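Local structure of glycerol dehydratase (Clostridium butyricum, 1R9D) at residues A[85-89]-A[275-279]; A[281-287]-A[338-343]; A[307-312]-A[361-365]. The protein is a B12-independent glycyl-radical lyase of the pyruvate formate lyase family that probably dehydrates glycerol to 3-hydroxypropionaldehyde. All coordinates share one frame. Residue numbers count along the deposited sequence, not the author numbering.

Along the chain interaction 1 closes before the other two open, while the segments of interactions 2 and 3 alternate, so those two contacts cross. Interaction 1 packs a loop against the residues at and just after the end of helix 260-277; the chain then runs within two residues into interaction 2, whose centre is 18 Å away, and Asn-275 OD1 touches both Met-338 CE and Ile-283 CG1 at 4.1 Å. Interaction 2 reaches the bound glycerol: His-281 NE2 and Ser-282 OG are hydrogen-bonded to it, whereas the side chain of Asn-279 in interaction 1 is about 12 Å from it. Interaction 3 is centred 16 Å from interaction 2 without touching it, and strand 341-344 leads on to its helix 357-369.

Interaction 1 (A[85-89]-A[275-279]); sequences VFPEF and NIESN
Segment 85-89 is a loop that turns into helical backbone angles from Pro-87, with a weak bond from Phe-89 N to Phe-86 O (3.3 Å); 275-277 end a helix, and Ser-278 (-149/158) leaves it extended. The CA atoms come nearest at Phe-86 and Asn-279, 6.9 Å apart. Phe-86, chi1 m (-65°) and chi2 67°, slides its ring under Asn-279, whose CB lies over the ring face, 3.4 Å from the centroid and 8° off its normal: a CH-pi contact. The ring's tip reaches the helix end, CZ lying 3.5 Å from Asn-275 O and CE2 3.4 Å from Ser-278 C. Phe-89, also m, brings CZ to 3.5 Å from Ser-278 OG. The p rotamer of Asn-279 (70°) directs OD1 to Phe-89 CD1 (3.5 Å) and Gly-161 N, its donor. No hydrogen bond crosses; Glu-88, chi1 p, pairs with Arg-31. Two phenylalanines of a loop thus pack against the C-terminal end of helix 260-277, in the buried interior of the pyruvate formate lyase-like fold.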
ATOM      1  N   VAL A  85      19.523   5.387 -16.833  1.00 27.69           N
ATOM      2  CA  VAL A  85      19.156   4.122 -16.207  1.00 26.99           C
ATOM      3  C   VAL A  85      18.014   4.329 -15.213  1.00 26.80           C
ATOM      4  O   VAL A  85      17.999   5.316 -14.472  1.00 26.56           O
ATOM      5  CB  VAL A  85      20.374   3.510 -15.482  1.00 26.88           C
ATOM      6  CG1 VAL A  85      19.977   2.238 -14.747  1.00 27.70           C
ATOM      7  CG2 VAL A  85      21.466   3.210 -16.495  1.00 28.38           C
ATOM      8  N   PHE A  86      17.059   3.400 -15.214  1.00 25.91           N
ATOM      9  CA  PHE A  86      15.892   3.464 -14.335  1.00 25.41           C
ATOM     10  C   PHE A  86      15.860   2.223 -13.441  1.00 25.59           C
ATOM     11  O   PHE A  86      15.058   1.307 -13.642  1.00 25.47           O
ATOM     12  CB  PHE A  86      14.614   3.564 -15.189  1.00 24.50           C
ATOM     13  CG  PHE A  86      14.527   4.834 -15.993  1.00 24.10           C
ATOM     14  CD1 PHE A  86      15.420   5.080 -17.038  1.00 23.99           C
ATOM     15  CD2 PHE A  86      13.597   5.814 -15.668  1.00 23.32           C
ATOM     16  CE1 PHE A  86      15.388   6.281 -17.737  1.00 23.00           C
ATOM     17  CE2 PHE A  86      13.556   7.021 -16.360  1.00 23.78           C
ATOM     18  CZ  PHE A  86      14.456   7.257 -17.399  1.00 24.41           C
ATOM     19  N   PRO A  87      16.728   2.194 -12.417  1.00 24.84           N
ATOM     20  CA  PRO A  87      16.856   1.090 -11.466  1.00 24.92           C
ATOM     21  C   PRO A  87      15.634   0.773 -10.618  1.00 24.27           C
ATOM     22  O   PRO A  87      15.562  -0.302 -10.033  1.00 25.06           O
ATOM     23  CB  PRO A  87      18.051   1.512 -10.616  1.00 24.87           C
ATOM     24  CG  PRO A  87      17.885   2.992 -10.556  1.00 24.53           C
ATOM     25  CD  PRO A  87      17.564   3.336 -11.999  1.00 25.93           C
ATOM     26  N   GLU A  88      14.682   1.701 -10.554  1.00 24.64           N
ATOM     27  CA  GLU A  88      13.474   1.497  -9.758  1.00 24.29           C
ATOM     28  C   GLU A  88      12.570   0.403 -10.314  1.00 24.91           C
ATOM     29  O   GLU A  88      11.740  -0.144  -9.588  1.00 24.77           O
ATOM     30  CB  GLU A  88      12.670   2.799  -9.641  1.00 25.03           C
ATOM     31  CG  GLU A  88      12.152   3.360 -10.964  1.00 25.61           C
ATOM     32  CD  GLU A  88      12.998   4.500 -11.510  1.00 24.57           C
ATOM     33  OE1 GLU A  88      12.447   5.604 -11.702  1.00 23.86           O
ATOM     34  OE2 GLU A  88      14.207   4.294 -11.755  1.00 26.39           O
ATOM     35  N   PHE A  89      12.723   0.087 -11.598  1.00 24.48           N
ATOM     36  CA  PHE A  89      11.902  -0.947 -12.224  1.00 24.34           C
ATOM     37  C   PHE A  89      12.622  -2.295 -12.227  1.00 24.65           C
ATOM     38  O   PHE A  89      12.044  -3.310 -11.849  1.00 24.18           O
ATOM     39  CB  PHE A  89      11.523  -0.514 -13.640  1.00 24.56           C
ATOM     40  CG  PHE A  89      10.810   0.811 -13.687  1.00 24.57           C
ATOM     41  CD1 PHE A  89      11.347   1.883 -14.392  1.00 23.40           C
ATOM     42  CD2 PHE A  89       9.611   0.993 -12.999  1.00 24.66           C
ATOM     43  CE1 PHE A  89      10.702   3.123 -14.412  1.00 23.55           C
ATOM     44  CE2 PHE A  89       8.959   2.226 -13.011  1.00 24.29           C
ATOM     45  CZ  PHE A  89       9.502   3.296 -13.717  1.00 24.05           C
ATOM     46  N   ASN A 275       9.837  11.671 -19.859  1.00 24.03           N
ATOM     47  CA  ASN A 275      10.889  10.691 -20.111  1.00 24.52           C
ATOM     48  C   ASN A 275      12.003  10.663 -19.062  1.00 25.33           C
ATOM     49  O   ASN A 275      12.909   9.827 -19.128  1.00 24.89           O
ATOM     50  CB  ASN A 275      11.481  10.934 -21.506  1.00 25.40           C
ATOM     51  CG  ASN A 275      10.590  10.403 -22.619  1.00 26.04           C
ATOM     52  OD1 ASN A 275      10.676   9.233 -22.982  1.00 27.83           O
ATOM     53  ND2 ASN A 275       9.722  11.256 -23.151  1.00 25.54           N
ATOM     54  N   ILE A 276      11.947  11.588 -18.107  1.00 26.28           N
ATOM     55  CA  ILE A 276      12.931  11.630 -17.030  1.00 26.38           C
ATOM     56  C   ILE A 276      12.310  10.938 -15.812  1.00 24.82           C
ATOM     57  O   ILE A 276      12.981  10.225 -15.074  1.00 23.81           O
ATOM     58  CB  ILE A 276      13.317  13.084 -16.669  1.00 26.80           C
ATOM     59  CG1 ILE A 276      13.997  13.745 -17.871  1.00 27.85           C
ATOM     60  CG2 ILE A 276      14.247  13.094 -15.457  1.00 27.84           C
ATOM     61  CD1 ILE A 276      14.423  15.188 -17.633  1.00 28.38           C
ATOM     62  N   GLU A 277      11.010  11.133 -15.624  1.00 25.40           N
ATOM     63  CA  GLU A 277      10.317  10.509 -14.506  1.00 25.64           C
ATOM     64  C   GLU A 277      10.271   8.992 -14.669  1.00 25.23           C
ATOM     65  O   GLU A 277      10.466   8.247 -13.708  1.00 25.19           O
ATOM     66  CB  GLU A 277       8.889  11.057 -14.386  1.00 26.20           C
ATOM     67  CG  GLU A 277       8.066  10.377 -13.298  1.00 27.95           C
ATOM     68  CD  GLU A 277       6.688  11.001 -13.120  1.00 30.46           C
ATOM     69  OE1 GLU A 277       5.930  11.067 -14.111  1.00 29.80           O
ATOM     70  OE2 GLU A 277       6.364  11.420 -11.985  1.00 30.15           O
ATOM     71  N   SER A 278      10.019   8.534 -15.892  1.00 25.00           N
ATOM     72  CA  SER A 278       9.934   7.101 -16.162  1.00 24.54           C
ATOM     73  C   SER A 278      10.408   6.803 -17.575  1.00 23.05           C
ATOM     74  O   SER A 278      10.390   7.682 -18.432  1.00 23.69           O
ATOM     75  CB  SER A 278       8.483   6.625 -15.999  1.00 25.78           C
ATOM     76  OG  SER A 278       8.343   5.266 -16.382  1.00 25.10           O
ATOM     77  N   ASN A 279      10.824   5.563 -17.818  1.00 23.46           N
ATOM     78  CA  ASN A 279      11.293   5.190 -19.147  1.00 22.63           C
ATOM     79  C   ASN A 279      10.298   4.334 -19.924  1.00 23.40           C
ATOM     80  O   ASN A 279      10.673   3.636 -20.859  1.00 22.94           O
ATOM     81  CB  ASN A 279      12.658   4.488 -19.075  1.00 22.55           C
ATOM     82  CG  ASN A 279      12.592   3.109 -18.456  1.00 23.25           C
ATOM     83  OD1 ASN A 279      11.629   2.756 -17.775  1.00 22.55           O
ATOM     84  ND2 ASN A 279      13.638   2.317 -18.683  1.00 23.66           N
TER

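Interaction 2 (A[281-287]-A[338-343])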
ATOM      1  N   HIS A 281       8.024   3.510 -22.755  1.00 23.13           N
ATOM      2  CA  HIS A 281       8.060   4.132 -24.071  1.00 24.11           C
ATOM      3  C   HIS A 281       6.661   4.372 -24.633  1.00 23.78           C
ATOM      4  O   HIS A 281       5.670   4.293 -23.906  1.00 23.95           O
ATOM      5  CB  HIS A 281       8.929   3.324 -25.056  1.00 24.05           C
ATOM      6  CG  HIS A 281       8.498   1.903 -25.249  1.00 25.10           C
ATOM      7  ND1 HIS A 281       9.209   0.836 -24.745  1.00 24.33           N
ATOM      8  CD2 HIS A 281       7.448   1.371 -25.921  1.00 23.49           C
ATOM      9  CE1 HIS A 281       8.616  -0.291 -25.097  1.00 26.12           C
ATOM     10  NE2 HIS A 281       7.546   0.007 -25.812  1.00 23.43           N
ATOM     11  N   SER A 282       6.584   4.670 -25.921  1.00 23.63           N
ATOM     12  CA  SER A 282       5.311   4.969 -26.558  1.00 23.47           C
ATOM     13  C   SER A 282       4.665   6.207 -25.939  1.00 23.80           C
ATOM     14  O   SER A 282       3.448   6.276 -25.772  1.00 22.24           O
ATOM     15  CB  SER A 282       4.366   3.765 -26.490  1.00 23.69           C
ATOM     16  OG  SER A 282       4.808   2.754 -27.385  1.00 21.57           O
ATOM     17  N   ILE A 283       5.502   7.174 -25.562  1.00 22.95           N
ATOM     18  CA  ILE A 283       5.009   8.440 -25.036  1.00 22.79           C
ATOM     19  C   ILE A 283       4.669   9.128 -26.354  1.00 23.30           C
ATOM     20  O   ILE A 283       5.553   9.599 -27.076  1.00 24.58           O
ATOM     21  CB  ILE A 283       6.116   9.216 -24.283  1.00 22.27           C
ATOM     22  CG1 ILE A 283       6.631   8.370 -23.116  1.00 21.43           C
ATOM     23  CG2 ILE A 283       5.567  10.544 -23.768  1.00 21.68           C
ATOM     24  CD1 ILE A 283       5.534   7.897 -22.143  1.00 22.46           C
ATOM     25  N   SER A 284       3.378   9.173 -26.664  1.00 22.41           N
ATOM     26  CA  SER A 284       2.923   9.690 -27.944  1.00 22.45           C
ATOM     27  C   SER A 284       2.281  11.058 -28.027  1.00 21.61           C
ATOM     28  O   SER A 284       1.265  11.322 -27.385  1.00 20.12           O
ATOM     29  CB  SER A 284       1.972   8.664 -28.563  1.00 22.83           C
ATOM     30  OG  SER A 284       2.541   7.367 -28.500  1.00 23.51           O
ATOM     31  N   PRO A 285       2.861  11.948 -28.853  1.00 21.70           N
ATOM     32  CA  PRO A 285       2.358  13.308 -29.051  1.00 21.96           C
ATOM     33  C   PRO A 285       0.908  13.301 -29.552  1.00 22.92           C
ATOM     34  O   PRO A 285       0.153  14.241 -29.319  1.00 22.86           O
ATOM     35  CB  PRO A 285       3.324  13.879 -30.088  1.00 23.26           C
ATOM     36  CG  PRO A 285       4.616  13.191 -29.741  1.00 22.32           C
ATOM     37  CD  PRO A 285       4.159  11.764 -29.529  1.00 23.18           C
ATOM     38  N   ALA A 286       0.533  12.229 -30.245  1.00 23.39           N
ATOM     39  CA  ALA A 286      -0.817  12.089 -30.788  1.00 23.53           C
ATOM     40  C   ALA A 286      -1.210  13.220 -31.745  1.00 23.57           C
ATOM     41  O   ALA A 286      -0.461  13.523 -32.671  1.00 23.47           O
ATOM     42  CB  ALA A 286      -1.833  11.969 -29.655  1.00 24.88           C
ATOM     43  N   ARG A 287      -2.364  13.849 -31.519  1.00 23.84           N
ATOM     44  CA  ARG A 287      -2.860  14.893 -32.424  1.00 24.29           C
ATOM     45  C   ARG A 287      -2.162  16.250 -32.362  1.00 24.56           C
ATOM     46  O   ARG A 287      -2.793  17.282 -32.116  1.00 24.68           O
ATOM     47  CB  ARG A 287      -4.369  15.083 -32.228  1.00 24.40           C
ATOM     48  CG  ARG A 287      -5.166  13.787 -32.285  1.00 24.71           C
ATOM     49  CD  ARG A 287      -6.647  14.050 -32.498  1.00 22.24           C
ATOM     50  NE  ARG A 287      -6.970  14.341 -33.897  1.00 22.54           N
ATOM     51  CZ  ARG A 287      -8.188  14.654 -34.331  1.00 23.09           C
ATOM     52  NH1 ARG A 287      -9.197  14.725 -33.473  1.00 22.25           N
ATOM     53  NH2 ARG A 287      -8.410  14.871 -35.626  1.00 23.01           N
ATOM     54  N   MET A 338      11.541   4.156 -29.732  1.00 22.70           N
ATOM     55  CA  MET A 338      10.861   4.812 -28.613  1.00 24.29           C
ATOM     56  C   MET A 338       9.356   4.824 -28.874  1.00 23.02           C
ATOM     57  O   MET A 338       8.563   5.089 -27.969  1.00 24.22           O
ATOM     58  CB  MET A 338      11.358   6.248 -28.415  1.00 24.24           C
ATOM     59  CG  MET A 338      12.767   6.338 -27.829  1.00 25.02           C
ATOM     60  SD  MET A 338      13.024   5.289 -26.391  1.00 27.11           S
ATOM     61  CE  MET A 338      11.864   6.002 -25.200  1.00 27.28           C
ATOM     62  N   TYR A 339       8.978   4.552 -30.121  1.00 23.48           N
ATOM     63  CA  TYR A 339       7.567   4.500 -30.529  1.00 23.47           C
ATOM     64  C   TYR A 339       6.716   5.723 -30.175  1.00 23.47           C
ATOM     65  O   TYR A 339       5.604   5.582 -29.665  1.00 23.42           O
ATOM     66  CB  TYR A 339       6.898   3.258 -29.928  1.00 22.91           C
ATOM     67  CG  TYR A 339       7.655   1.965 -30.136  1.00 24.05           C
ATOM     68  CD1 TYR A 339       8.561   1.503 -29.182  1.00 23.29           C
ATOM     69  CD2 TYR A 339       7.467   1.202 -31.291  1.00 23.79           C
ATOM     70  CE1 TYR A 339       9.260   0.315 -29.368  1.00 25.02           C
ATOM     71  CE2 TYR A 339       8.164   0.012 -31.489  1.00 23.82           C
ATOM     72  CZ  TYR A 339       9.056  -0.426 -30.528  1.00 24.79           C
ATOM     73  OH  TYR A 339       9.748  -1.601 -30.724  1.00 24.81           O
ATOM     74  N   GLN A 340       7.218   6.919 -30.457  1.00 23.32           N
ATOM     75  CA  GLN A 340       6.477   8.141 -30.156  1.00 23.68           C
ATOM     76  C   GLN A 340       5.570   8.471 -31.341  1.00 24.25           C
ATOM     77  O   GLN A 340       5.979   9.152 -32.288  1.00 24.32           O
ATOM     78  CB  GLN A 340       7.466   9.280 -29.890  1.00 24.01           C
ATOM     79  CG  GLN A 340       8.458   8.935 -28.786  1.00 21.66           C
ATOM     80  CD  GLN A 340       9.695   9.810 -28.807  1.00 24.17           C
ATOM     81  OE1 GLN A 340       9.920  10.615 -27.901  1.00 23.79           O
ATOM     82  NE2 GLN A 340      10.505   9.656 -29.849  1.00 22.26           N
ATOM     83  N   ASN A 341       4.330   7.991 -31.286  1.00 23.64           N
ATOM     84  CA  ASN A 341       3.403   8.209 -32.382  1.00 23.98           C
ATOM     85  C   ASN A 341       2.791   9.601 -32.397  1.00 23.94           C
ATOM     86  O   ASN A 341       2.277  10.089 -31.386  1.00 25.11           O
ATOM     87  CB  ASN A 341       2.292   7.146 -32.355  1.00 22.65           C
ATOM     88  CG  ASN A 341       1.659   6.932 -33.723  1.00 21.35           C
ATOM     89  OD1 ASN A 341       1.028   7.827 -34.274  1.00 21.75           O
ATOM     90  ND2 ASN A 341       1.846   5.741 -34.283  1.00 22.86           N
ATOM     91  N   LEU A 342       2.862  10.238 -33.559  1.00 23.99           N
ATOM     92  CA  LEU A 342       2.309  11.572 -33.763  1.00 24.55           C
ATOM     93  C   LEU A 342       1.395  11.435 -34.975  1.00 24.20           C
ATOM     94  O   LEU A 342       1.830  11.001 -36.037  1.00 24.10           O
ATOM     95  CB  LEU A 342       3.440  12.576 -34.030  1.00 24.77           C
ATOM     96  CG  LEU A 342       3.079  14.061 -34.147  1.00 25.18           C
ATOM     97  CD1 LEU A 342       4.313  14.918 -33.829  1.00 25.45           C
ATOM     98  CD2 LEU A 342       2.554  14.357 -35.546  1.00 24.58           C
ATOM     99  N   ILE A 343       0.127  11.802 -34.817  1.00 24.55           N
ATOM    100  CA  ILE A 343      -0.837  11.653 -35.900  1.00 24.48           C
ATOM    101  C   ILE A 343      -1.456  12.975 -36.351  1.00 24.06           C
ATOM    102  O   ILE A 343      -1.612  13.901 -35.556  1.00 24.72           O
ATOM    103  CB  ILE A 343      -1.952  10.663 -35.449  1.00 24.36           C
ATOM    104  CG1 ILE A 343      -2.783  10.189 -36.643  1.00 24.78           C
ATOM    105  CG2 ILE A 343      -2.848  11.330 -34.423  1.00 24.63           C
ATOM    106  CD1 ILE A 343      -3.487   8.870 -36.370  1.00 26.10           C
TER
HETATM  107  O   HOH W   1       8.394   6.867 -25.830  1.00 21.81           O
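Three backbone hydrogen bonds tie the two segments, which run 13° apart in direction. Ala-286 takes part in two of them, its N donating to Asn-341 O (3.0 Å) and its O accepting from Ile-343 N (2.8 Å); reaching the residues flanking Leu-342 in this way makes a single parallel bridge, with CA atoms of Ala-286 and Leu-342 4.3 Å apart. At the other end Ser-282 N donates to Met-338 O (2.9 Å), and water 1 links that same Met-338 O (2.8 Å) to Ile-283 N (2.9 Å). Between these ends Pro-285 has no N-H to give, and Asn-341 N makes only a weak bond to Ser-284 OG (3.4 Å), which also accepts from Gly-432 N. Ser-282 CA makes a CA-H...O contact with Tyr-339 O (3.2 Å). Among the side chains, His-281 and Tyr-339 meet obliquely, ring centroids 5.0 Å apart and planes at 40°, while Pro-285 CB rests 4.0 Å from Leu-342 CD1. The imidazole is held by Lys-323 through ND1 and reaches the bound glycerol through NE2; Ser-282 OG, 3.3 Å from Tyr-339 CB, binds the same molecule, so residues 281 and 282 line part of the glycerol site. Strand 341-344, at the edge of its five-stranded sheet within this chain, pairs with 375-380 through Leu-342; Ile-283 and Pro-285 pack on helix 260-277, and Ser-284 and Asn-341 touch strand 429-431.

Interaction 3 (A[307-312]-A[361-365])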
ATOM      1  N   ALA A 307       8.371  28.637 -38.910  1.00 31.60           N
ATOM      2  CA  ALA A 307       7.466  27.732 -38.210  1.00 30.94           C
ATOM      3  C   ALA A 307       7.854  26.312 -38.606  1.00 30.92           C
ATOM      4  O   ALA A 307       7.915  25.415 -37.767  1.00 30.79           O
ATOM      5  CB  ALA A 307       6.013  28.014 -38.604  1.00 30.38           C
ATOM      6  N   GLN A 308       8.132  26.115 -39.892  1.00 30.02           N
ATOM      7  CA  GLN A 308       8.523  24.800 -40.381  1.00 29.68           C
ATOM      8  C   GLN A 308       9.875  24.377 -39.812  1.00 29.54           C
ATOM      9  O   GLN A 308      10.073  23.209 -39.490  1.00 30.56           O
ATOM     10  CB  GLN A 308       8.580  24.783 -41.911  1.00 29.30           C
ATOM     11  CG  GLN A 308       8.917  23.414 -42.498  1.00 29.66           C
ATOM     12  CD  GLN A 308       7.821  22.379 -42.260  1.00 29.01           C
ATOM     13  OE1 GLN A 308       6.674  22.572 -42.659  1.00 30.19           O
ATOM     14  NE2 GLN A 308       8.179  21.274 -41.615  1.00 29.25           N
ATOM     15  N   GLU A 309      10.810  25.314 -39.685  1.00 29.13           N
ATOM     16  CA  GLU A 309      12.123  24.972 -39.138  1.00 28.28           C
ATOM     17  C   GLU A 309      12.001  24.540 -37.673  1.00 27.67           C
ATOM     18  O   GLU A 309      12.708  23.640 -37.224  1.00 26.97           O
ATOM     19  CB  GLU A 309      13.096  26.161 -39.267  1.00 29.22           C
ATOM     20  CG  GLU A 309      14.511  25.879 -38.759  1.00 31.49           C
ATOM     21  CD  GLU A 309      15.497  27.005 -39.070  1.00 32.95           C
ATOM     22  OE1 GLU A 309      15.093  28.184 -39.024  1.00 34.18           O
ATOM     23  OE2 GLU A 309      16.681  26.711 -39.349  1.00 34.17           O
ATOM     24  N   LEU A 310      11.094  25.172 -36.934  1.00 28.08           N
ATOM     25  CA  LEU A 310      10.887  24.825 -35.528  1.00 28.81           C
ATOM     26  C   LEU A 310      10.302  23.419 -35.406  1.00 29.03           C
ATOM     27  O   LEU A 310      10.677  22.647 -34.515  1.00 28.47           O
ATOM     28  CB  LEU A 310       9.954  25.839 -34.863  1.00 29.60           C
ATOM     29  CG  LEU A 310      10.566  27.221 -34.602  1.00 29.48           C
ATOM     30  CD1 LEU A 310       9.508  28.162 -34.064  1.00 29.78           C
ATOM     31  CD2 LEU A 310      11.717  27.085 -33.617  1.00 29.97           C
ATOM     32  N   ILE A 311       9.376  23.090 -36.299  1.00 28.15           N
ATOM     33  CA  ILE A 311       8.777  21.762 -36.292  1.00 29.18           C
ATOM     34  C   ILE A 311       9.878  20.751 -36.627  1.00 28.86           C
ATOM     35  O   ILE A 311       9.962  19.688 -36.015  1.00 27.40           O
ATOM     36  CB  ILE A 311       7.606  21.679 -37.306  1.00 29.33           C
ATOM     37  CG1 ILE A 311       6.453  22.562 -36.816  1.00 30.72           C
ATOM     38  CG2 ILE A 311       7.133  20.236 -37.463  1.00 30.29           C
ATOM     39  CD1 ILE A 311       5.224  22.554 -37.715  1.00 31.80           C
ATOM     40  N   ASP A 312      10.741  21.095 -37.581  1.00 29.39           N
ATOM     41  CA  ASP A 312      11.837  20.203 -37.946  1.00 29.00           C
ATOM     42  C   ASP A 312      12.738  19.956 -36.739  1.00 28.79           C
ATOM     43  O   ASP A 312      13.224  18.843 -36.536  1.00 27.73           O
ATOM     44  CB  ASP A 312      12.675  20.792 -39.091  1.00 30.65           C
ATOM     45  CG  ASP A 312      11.907  20.888 -40.400  1.00 32.36           C
ATOM     46  OD1 ASP A 312      10.873  20.197 -40.549  1.00 31.81           O
ATOM     47  OD2 ASP A 312      12.349  21.652 -41.290  1.00 32.61           O
ATOM     48  N   MET A 361       2.465  20.552 -42.436  1.00 28.32           N
ATOM     49  CA  MET A 361       3.839  20.828 -42.035  1.00 29.09           C
ATOM     50  C   MET A 361       4.459  19.600 -41.386  1.00 28.05           C
ATOM     51  O   MET A 361       5.674  19.413 -41.426  1.00 28.04           O
ATOM     52  CB  MET A 361       3.890  22.016 -41.073  1.00 31.47           C
ATOM     53  CG  MET A 361       3.512  23.335 -41.727  1.00 35.11           C
ATOM     54  SD  MET A 361       3.831  24.746 -40.656  1.00 40.38           S
ATOM     55  CE  MET A 361       2.323  24.813 -39.744  1.00 39.58           C
ATOM     56  N   ALA A 362       3.622  18.755 -40.792  1.00 26.90           N
ATOM     57  CA  ALA A 362       4.117  17.543 -40.158  1.00 26.06           C
ATOM     58  C   ALA A 362       4.594  16.588 -41.245  1.00 26.33           C
ATOM     59  O   ALA A 362       5.641  15.948 -41.113  1.00 25.84           O
ATOM     60  CB  ALA A 362       3.010  16.892 -39.326  1.00 26.14           C
ATOM     61  N   LEU A 363       3.819  16.493 -42.321  1.00 26.23           N
ATOM     62  CA  LEU A 363       4.181  15.626 -43.436  1.00 26.59           C
ATOM     63  C   LEU A 363       5.481  16.151 -44.053  1.00 28.00           C
ATOM     64  O   LEU A 363       6.367  15.382 -44.416  1.00 26.49           O
ATOM     65  CB  LEU A 363       3.061  15.619 -44.482  1.00 27.53           C
ATOM     66  CG  LEU A 363       1.697  15.068 -44.027  1.00 28.04           C
ATOM     67  CD1 LEU A 363       0.680  15.200 -45.156  1.00 28.66           C
ATOM     68  CD2 LEU A 363       1.840  13.613 -43.627  1.00 28.34           C
ATOM     69  N   GLU A 364       5.587  17.471 -44.151  1.00 28.50           N
ATOM     70  CA  GLU A 364       6.769  18.107 -44.719  1.00 30.12           C
ATOM     71  C   GLU A 364       8.003  17.807 -43.862  1.00 29.18           C
ATOM     72  O   GLU A 364       9.070  17.499 -44.388  1.00 28.65           O
ATOM     73  CB  GLU A 364       6.552  19.621 -44.809  1.00 32.44           C
ATOM     74  CG  GLU A 364       7.469  20.335 -45.784  1.00 36.90           C
ATOM     75  CD  GLU A 364       7.038  20.154 -47.231  1.00 39.82           C
ATOM     76  OE1 GLU A 364       7.780  20.593 -48.135  1.00 41.31           O
ATOM     77  OE2 GLU A 364       5.950  19.580 -47.465  1.00 41.76           O
ATOM     78  N   ALA A 365       7.848  17.892 -42.543  1.00 28.43           N
ATOM     79  CA  ALA A 365       8.950  17.635 -41.616  1.00 28.23           C
ATOM     80  C   ALA A 365       9.551  16.243 -41.770  1.00 27.79           C
ATOM     81  O   ALA A 365      10.762  16.065 -41.632  1.00 27.83           O
ATOM     82  CB  ALA A 365       8.485  17.841 -40.172  1.00 27.93           C
TER
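Gln-308 lies over the turn from Met-361 to Ala-365, its OE1 3.3 Å from Met-361 CB and 3.7 Å from Glu-364 CB. Its chi1 is t and chi2 p, a bend that carries the amide from a sideways CB over to the facing helix. There NE2 donates to Met-361 O (3.1 Å), an oxygen that also accepts the helical bond from Ala-365 N (2.9 Å). The same NE2 donates to Asp-312 OD1 one turn along its own helix (3.1 Å), so one amide nitrogen bonds a carboxylate of its own helix and a carbonyl of the facing one. Apolar contacts fill in beside it: Ile-311, whose CB points at the other helix, sets CD1 3.7 Å from Met-361 CB and CG2 3.9 Å from Ala-365 CB, and Ala-307 CB touches Met-361 SD at 4.4 Å. The small Ala-365 permits the nearest backbone approach, 5.3 Å between its CA and that of Asp-312, with Asp-312 OD1 3.4 Å from Ala-365 CB. Asp-312 OD2 is hydrogen-bonded to His-368, and Glu-364 turns outward to Arg-391 and Ser-7. The segment axes approach to 9.5 Å and cross at -58°. Helix 304-317 is thereby joined to helix 357-369, with Phe-260 of helix 260-277 against Ala-307 and Ile-311: a steeply crossed helix pair within the largely helical part of the pyruvate formate lyase-like fold.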